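Local coordinates for protein internalin (Listeria monocytogenes serotype 4b, PDB 4FMZ) that probably takes part in adhesion to or invasion of host cells, presenting the curved leucine-rich-repeat surface of an internalin, at residues L157-K168 with L179-E190. Sequence-based numbering, arbitrary orientation.
Sequences LNYLTVTESKVK and LYSLSLNYNQIE. With EDO (1,2-ethanediol), chain C; EDO (1,2-ethanediol), chain E.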
loop_
_atom_site.group_PDB
_atom_site.type_symbol
_atom_site.label_atom_id
_atom_site.label_comp_id
_atom_site.label_asym_id
_atom_site.label_seq_id
_atom_site.Cartn_x
_atom_site.Cartn_y
_atom_site.Cartn_z
ATOM N N LEU A 157 12.325 -4.945 6.591
ATOM C CA LEU A 157 11.165 -4.594 5.757
ATOM C C LEU A 157 11.060 -3.089 5.531
ATOM O O LEU A 157 11.010 -2.319 6.496
ATOM C CB LEU A 157 9.852 -5.135 6.354
ATOM C CG LEU A 157 8.627 -5.157 5.405
ATOM C CD1 LEU A 157 8.756 -6.248 4.347
ATOM C CD2 LEU A 157 7.367 -5.399 6.171
ATOM N N ASN A 158 11.024 -2.689 4.243
ATOM C CA ASN A 158 10.941 -1.286 3.817
ATOM C C ASN A 158 9.559 -0.909 3.295
ATOM O O ASN A 158 9.202 0.272 3.328
ATOM C CB ASN A 158 11.976 -0.996 2.726
ATOM C CG ASN A 158 13.378 -0.746 3.226
ATOM O OD1 ASN A 158 14.033 0.227 2.834
ATOM N ND2 ASN A 158 13.896 -1.642 4.058
ATOM N N TYR A 159 8.798 -1.887 2.767
ATOM C CA TYR A 159 7.469 -1.637 2.197
ATOM C C TYR A 159 6.469 -2.663 2.698
ATOM O O TYR A 159 6.741 -3.859 2.629
ATOM C CB TYR A 159 7.528 -1.648 0.659
ATOM C CG TYR A 159 8.452 -0.594 0.093
ATOM C CD1 TYR A 159 9.802 -0.858 -0.109
ATOM C CD2 TYR A 159 7.973 0.666 -0.255
ATOM C CE1 TYR A 159 10.666 0.122 -0.591
ATOM C CE2 TYR A 159 8.821 1.645 -0.768
ATOM C CZ TYR A 159 10.164 1.367 -0.937
ATOM O OH TYR A 159 10.992 2.336 -1.434
ATOM N N LEU A 160 5.326 -2.194 3.233
ATOM C CA LEU A 160 4.277 -3.077 3.738
ATOM C C LEU A 160 2.875 -2.565 3.412
ATOM O O LEU A 160 2.558 -1.414 3.712
ATOM C CB LEU A 160 4.397 -3.274 5.254
ATOM C CG LEU A 160 3.342 -4.181 5.935
ATOM C CD1 LEU A 160 3.375 -5.630 5.374
ATOM C CD2 LEU A 160 3.512 -4.165 7.449
ATOM N N THR A 161 2.023 -3.463 2.872
ATOM C CA THR A 161 0.607 -3.190 2.596
ATOM C C THR A 161 -0.253 -4.264 3.259
ATOM O O THR A 161 -0.097 -5.447 2.957
ATOM C CB THR A 161 0.333 -3.133 1.084
ATOM O OG1 THR A 161 1.178 -2.151 0.491
ATOM C CG2 THR A 161 -1.148 -2.839 0.755
ATOM N N VAL A 162 -1.149 -3.848 4.159
ATOM C CA VAL A 162 -2.134 -4.721 4.812
ATOM C C VAL A 162 -3.440 -3.935 4.737
ATOM O O VAL A 162 -3.565 -2.918 5.410
ATOM C CB VAL A 162 -1.784 -5.180 6.257
ATOM C CG1 VAL A 162 -2.862 -6.122 6.799
ATOM C CG2 VAL A 162 -0.407 -5.845 6.334
ATOM N N THR A 163 -4.360 -4.331 3.858
ATOM C CA THR A 163 -5.606 -3.576 3.675
ATOM C C THR A 163 -6.848 -4.445 3.641
ATOM O O THR A 163 -6.754 -5.642 3.370
ATOM C CB THR A 163 -5.562 -2.771 2.348
ATOM O OG1 THR A 163 -5.448 -3.687 1.257
ATOM C CG2 THR A 163 -4.431 -1.731 2.301
ATOM N N GLU A 164 -8.031 -3.811 3.845
ATOM C CA GLU A 164 -9.371 -4.415 3.735
ATOM C C GLU A 164 -9.516 -5.704 4.552
ATOM O O GLU A 164 -10.184 -6.648 4.110
ATOM C CB GLU A 164 -9.685 -4.707 2.259
ATOM C CG GLU A 164 -9.720 -3.470 1.385
ATOM C CD GLU A 164 -9.978 -3.806 -0.069
ATOM O OE1 GLU A 164 -11.033 -4.408 -0.371
ATOM O OE2 GLU A 164 -9.111 -3.479 -0.904
ATOM N N SER A 165 -8.878 -5.749 5.718
ATOM C CA SER A 165 -8.842 -6.949 6.546
ATOM C C SER A 165 -9.487 -6.746 7.922
ATOM O O SER A 165 -10.055 -5.692 8.206
ATOM C CB SER A 165 -7.392 -7.397 6.723
ATOM O OG SER A 165 -6.717 -6.511 7.599
ATOM N N LYS A 166 -9.374 -7.772 8.777
ATOM C CA LYS A 166 -9.903 -7.758 10.137
ATOM C C LYS A 166 -8.799 -7.330 11.135
ATOM O O LYS A 166 -8.984 -7.465 12.348
ATOM C CB LYS A 166 -10.495 -9.138 10.486
ATOM C CG LYS A 166 -11.779 -9.428 9.719
ATOM C CD LYS A 166 -12.414 -10.750 10.101
ATOM C CE LYS A 166 -13.586 -11.043 9.189
ATOM N NZ LYS A 166 -14.365 -12.227 9.635
ATOM N N VAL A 167 -7.676 -6.757 10.617
ATOM C CA VAL A 167 -6.538 -6.298 11.430
ATOM C C VAL A 167 -6.951 -5.124 12.330
ATOM O O VAL A 167 -7.371 -4.066 11.858
ATOM C CB VAL A 167 -5.261 -5.962 10.598
ATOM C CG1 VAL A 167 -4.244 -5.140 11.410
ATOM C CG2 VAL A 167 -4.609 -7.238 10.071
ATOM N N LYS A 168 -6.789 -5.340 13.636
ATOM C CA LYS A 168 -7.043 -4.383 14.706
ATOM C C LYS A 168 -5.728 -3.944 15.330
ATOM O O LYS A 168 -5.416 -2.753 15.389
ATOM C CB LYS A 168 -7.921 -5.030 15.794
ATOM C CG LYS A 168 -9.406 -4.828 15.618
ATOM C CD LYS A 168 -10.046 -4.339 16.911
ATOM C CE LYS A 168 -11.506 -4.007 16.693
ATOM N NZ LYS A 168 -11.695 -2.673 16.058
ATOM N N LEU A 179 10.778 0.498 8.006
ATOM C CA LEU A 179 9.661 0.827 7.118
ATOM C C LEU A 179 9.769 2.244 6.607
ATOM O O LEU A 179 9.984 3.182 7.376
ATOM C CB LEU A 179 8.291 0.602 7.767
ATOM C CG LEU A 179 7.742 -0.835 7.741
ATOM C CD1 LEU A 179 6.455 -0.907 8.548
ATOM C CD2 LEU A 179 7.466 -1.315 6.317
ATOM N N TYR A 180 9.681 2.371 5.286
ATOM C CA TYR A 180 9.762 3.630 4.554
ATOM C C TYR A 180 8.377 4.046 4.100
ATOM O O TYR A 180 8.041 5.230 4.133
ATOM C CB TYR A 180 10.683 3.462 3.333
ATOM C CG TYR A 180 10.933 4.742 2.583
ATOM C CD1 TYR A 180 11.900 5.649 3.014
ATOM C CD2 TYR A 180 10.193 5.062 1.451
ATOM C CE1 TYR A 180 12.123 6.842 2.337
ATOM C CE2 TYR A 180 10.404 6.256 0.768
ATOM C CZ TYR A 180 11.375 7.142 1.213
ATOM O OH TYR A 180 11.621 8.305 0.531
ATOM N N SER A 181 7.583 3.068 3.656
ATOM C CA SER A 181 6.220 3.273 3.164
ATOM C C SER A 181 5.309 2.178 3.738
ATOM O O SER A 181 5.619 0.987 3.617
ATOM C CB SER A 181 6.211 3.278 1.642
ATOM O OG SER A 181 4.885 3.397 1.144
ATOM N N LEU A 182 4.202 2.579 4.365
ATOM C CA LEU A 182 3.270 1.649 5.016
ATOM C C LEU A 182 1.821 1.960 4.674
ATOM O O LEU A 182 1.396 3.104 4.832
ATOM C CB LEU A 182 3.466 1.713 6.556
ATOM C CG LEU A 182 2.418 1.034 7.466
ATOM C CD1 LEU A 182 2.446 -0.501 7.335
ATOM C CD2 LEU A 182 2.633 1.426 8.930
ATOM N N SER A 183 1.053 0.928 4.267
ATOM C CA SER A 183 -0.369 1.069 4.005
ATOM C C SER A 183 -1.178 0.193 4.945
ATOM O O SER A 183 -0.948 -1.017 5.027
ATOM C CB SER A 183 -0.722 0.744 2.554
ATOM O OG SER A 183 -2.108 0.991 2.352
ATOM N N LEU A 184 -2.123 0.821 5.661
ATOM C CA LEU A 184 -3.030 0.150 6.588
ATOM C C LEU A 184 -4.471 0.586 6.313
ATOM O O LEU A 184 -5.298 0.644 7.230
ATOM C CB LEU A 184 -2.627 0.430 8.043
ATOM C CG LEU A 184 -1.301 -0.227 8.511
ATOM C CD1 LEU A 184 -1.014 0.125 9.945
ATOM C CD2 LEU A 184 -1.321 -1.761 8.346
ATOM N N ASN A 185 -4.774 0.849 5.037
ATOM C CA ASN A 185 -6.098 1.320 4.612
ATOM C C ASN A 185 -7.191 0.294 4.867
ATOM O O ASN A 185 -6.973 -0.902 4.685
ATOM C CB ASN A 185 -6.099 1.660 3.114
ATOM C CG ASN A 185 -5.244 2.832 2.724
ATOM O OD1 ASN A 185 -4.935 3.720 3.526
ATOM N ND2 ASN A 185 -4.863 2.873 1.461
ATOM N N TYR A 186 -8.374 0.781 5.254
ATOM C CA TYR A 186 -9.617 0.028 5.412
ATOM C C TYR A 186 -9.469 -1.256 6.265
ATOM O O TYR A 186 -9.846 -2.347 5.830
ATOM C CB TYR A 186 -10.203 -0.309 4.013
ATOM C CG TYR A 186 -11.711 -0.478 3.949
ATOM C CD1 TYR A 186 -12.443 -0.857 5.071
ATOM C CD2 TYR A 186 -12.397 -0.343 2.744
ATOM C CE1 TYR A 186 -13.818 -1.055 5.009
ATOM C CE2 TYR A 186 -13.777 -0.526 2.672
ATOM C CZ TYR A 186 -14.483 -0.882 3.809
ATOM O OH TYR A 186 -15.849 -1.042 3.774
ATOM N N ASN A 187 -9.002 -1.109 7.498
ATOM C CA ASN A 187 -8.921 -2.252 8.401
ATOM C C ASN A 187 -9.903 -1.996 9.556
ATOM O O ASN A 187 -10.938 -1.373 9.314
ATOM C CB ASN A 187 -7.471 -2.476 8.839
ATOM C CG ASN A 187 -6.604 -2.968 7.696
ATOM O OD1 ASN A 187 -6.950 -3.919 6.993
ATOM N ND2 ASN A 187 -5.465 -2.329 7.470
ATOM N N GLN A 188 -9.603 -2.456 10.785
ATOM C CA GLN A 188 -10.445 -2.227 11.973
ATOM C C GLN A 188 -9.563 -1.621 13.087
ATOM O O GLN A 188 -9.712 -1.954 14.264
ATOM C CB GLN A 188 -11.107 -3.559 12.426
ATOM C CG GLN A 188 -11.957 -4.280 11.364
ATOM C CD GLN A 188 -13.166 -3.489 10.909
ATOM O OE1 GLN A 188 -13.913 -2.918 11.714
ATOM N NE2 GLN A 188 -13.399 -3.451 9.601
ATOM N N ILE A 189 -8.634 -0.722 12.698
ATOM C CA ILE A 189 -7.643 -0.154 13.604
ATOM C C ILE A 189 -8.215 1.029 14.403
ATOM O O ILE A 189 -8.647 2.035 13.843
ATOM C CB ILE A 189 -6.333 0.231 12.852
ATOM C CG1 ILE A 189 -5.735 -0.979 12.098
ATOM C CG2 ILE A 189 -5.287 0.799 13.813
ATOM C CD1 ILE A 189 -4.849 -0.602 10.924
ATOM N N GLU A 190 -8.163 0.896 15.729
ATOM C CA GLU A 190 -8.593 1.923 16.685
ATOM C C GLU A 190 -7.395 2.681 17.251
ATOM O O GLU A 190 -7.481 3.885 17.492
ATOM C CB GLU A 190 -9.353 1.275 17.863
ATOM C CG GLU A 190 -10.710 0.683 17.532
ATOM C CD GLU A 190 -11.333 -0.112 18.667
ATOM O OE1 GLU A 190 -11.271 0.351 19.829
ATOM O OE2 GLU A 190 -11.900 -1.195 18.394
HETATM C C1 EDO C . 2.683 0.785 1.059
HETATM O O1 EDO C . 1.861 1.616 0.249
HETATM C C2 EDO C . 3.741 0.121 0.165
HETATM O O2 EDO C . 4.562 1.145 -0.361
HETATM C C1 EDO E . -14.859 0.527 9.413
HETATM O O1 EDO E . -14.867 -0.888 9.276
HETATM C C2 EDO E . -13.399 1.020 9.500
HETATM O O2 EDO E . -12.768 0.416 10.620
HETATM O O HOH W 1 -11.889 -4.110 6.758
HETATM O O HOH W 2 -6.399 -0.988 17.166
#
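Leu179 meets Leu157 and Leu160 where two successive coils of the leucine-rich-repeat solenoid stack in register: strands 159-161 and 181-183 run parallel, their axes 4.8 Å apart and only 7° from aligned. Leu179 CD2 reaches into the core and packs 3.8 Å from Leu160 CB. Tyr180 N and Ser181 N both bond to Asn158 O; each N-H points nearly straight at the oxygen, Ser181 N almost in line with the C=O and Tyr180 N from an angle, tilted out of its plane. On the face shared with Tyr159 and Thr161, Ser181 CB touches Tyr159 CD2 obliquely, and Ser181 OG shares a hydrogen bond with O2 of an ethanediol, probably from the crystallisation liquor. Leu182 turns to the buried face beside Leu160, pointing the same way, and Leu182 CD1 lies 3.8 Å from Leu160 CD2. Ser183 ends the strand pairing, its N donating to Leu160 O (2.8 Å) and its O accepting from Val162 N, while Leu184 CD2 packs on Val162 CB.

Beyond the strands Asn185 O accepts from Glu164 N, and the Asn187 side chain adds to these backbone bonds as a rung of the asparagine ladder characteristic of such repeats; Asn209 of the next coil bonds in turn to Leu184 O and Asn187 N. With CG beside its own backbone N (chi1 -69°), Asn187 sends ND2 to Val162 O (2.9 Å), which lies in the amide plane, though ND2 stands above the Val162 carbonyl plane. Asn187 OD1 takes two hydrogens, from Ser165 N in its carbonyl plane and from Ser165 OG (2.7 Å) well above it. That hydroxyl also accepts from Val167 N, closing an ST turn. Gln188 N continues the pairing to Val167 O. Finally, Lys168, bent at chi2 and chi4, brings NZ to Gln188 O (2.8 Å) and, in a salt bridge, to the anti lone pair of Glu190 OE2 (2.8 Å).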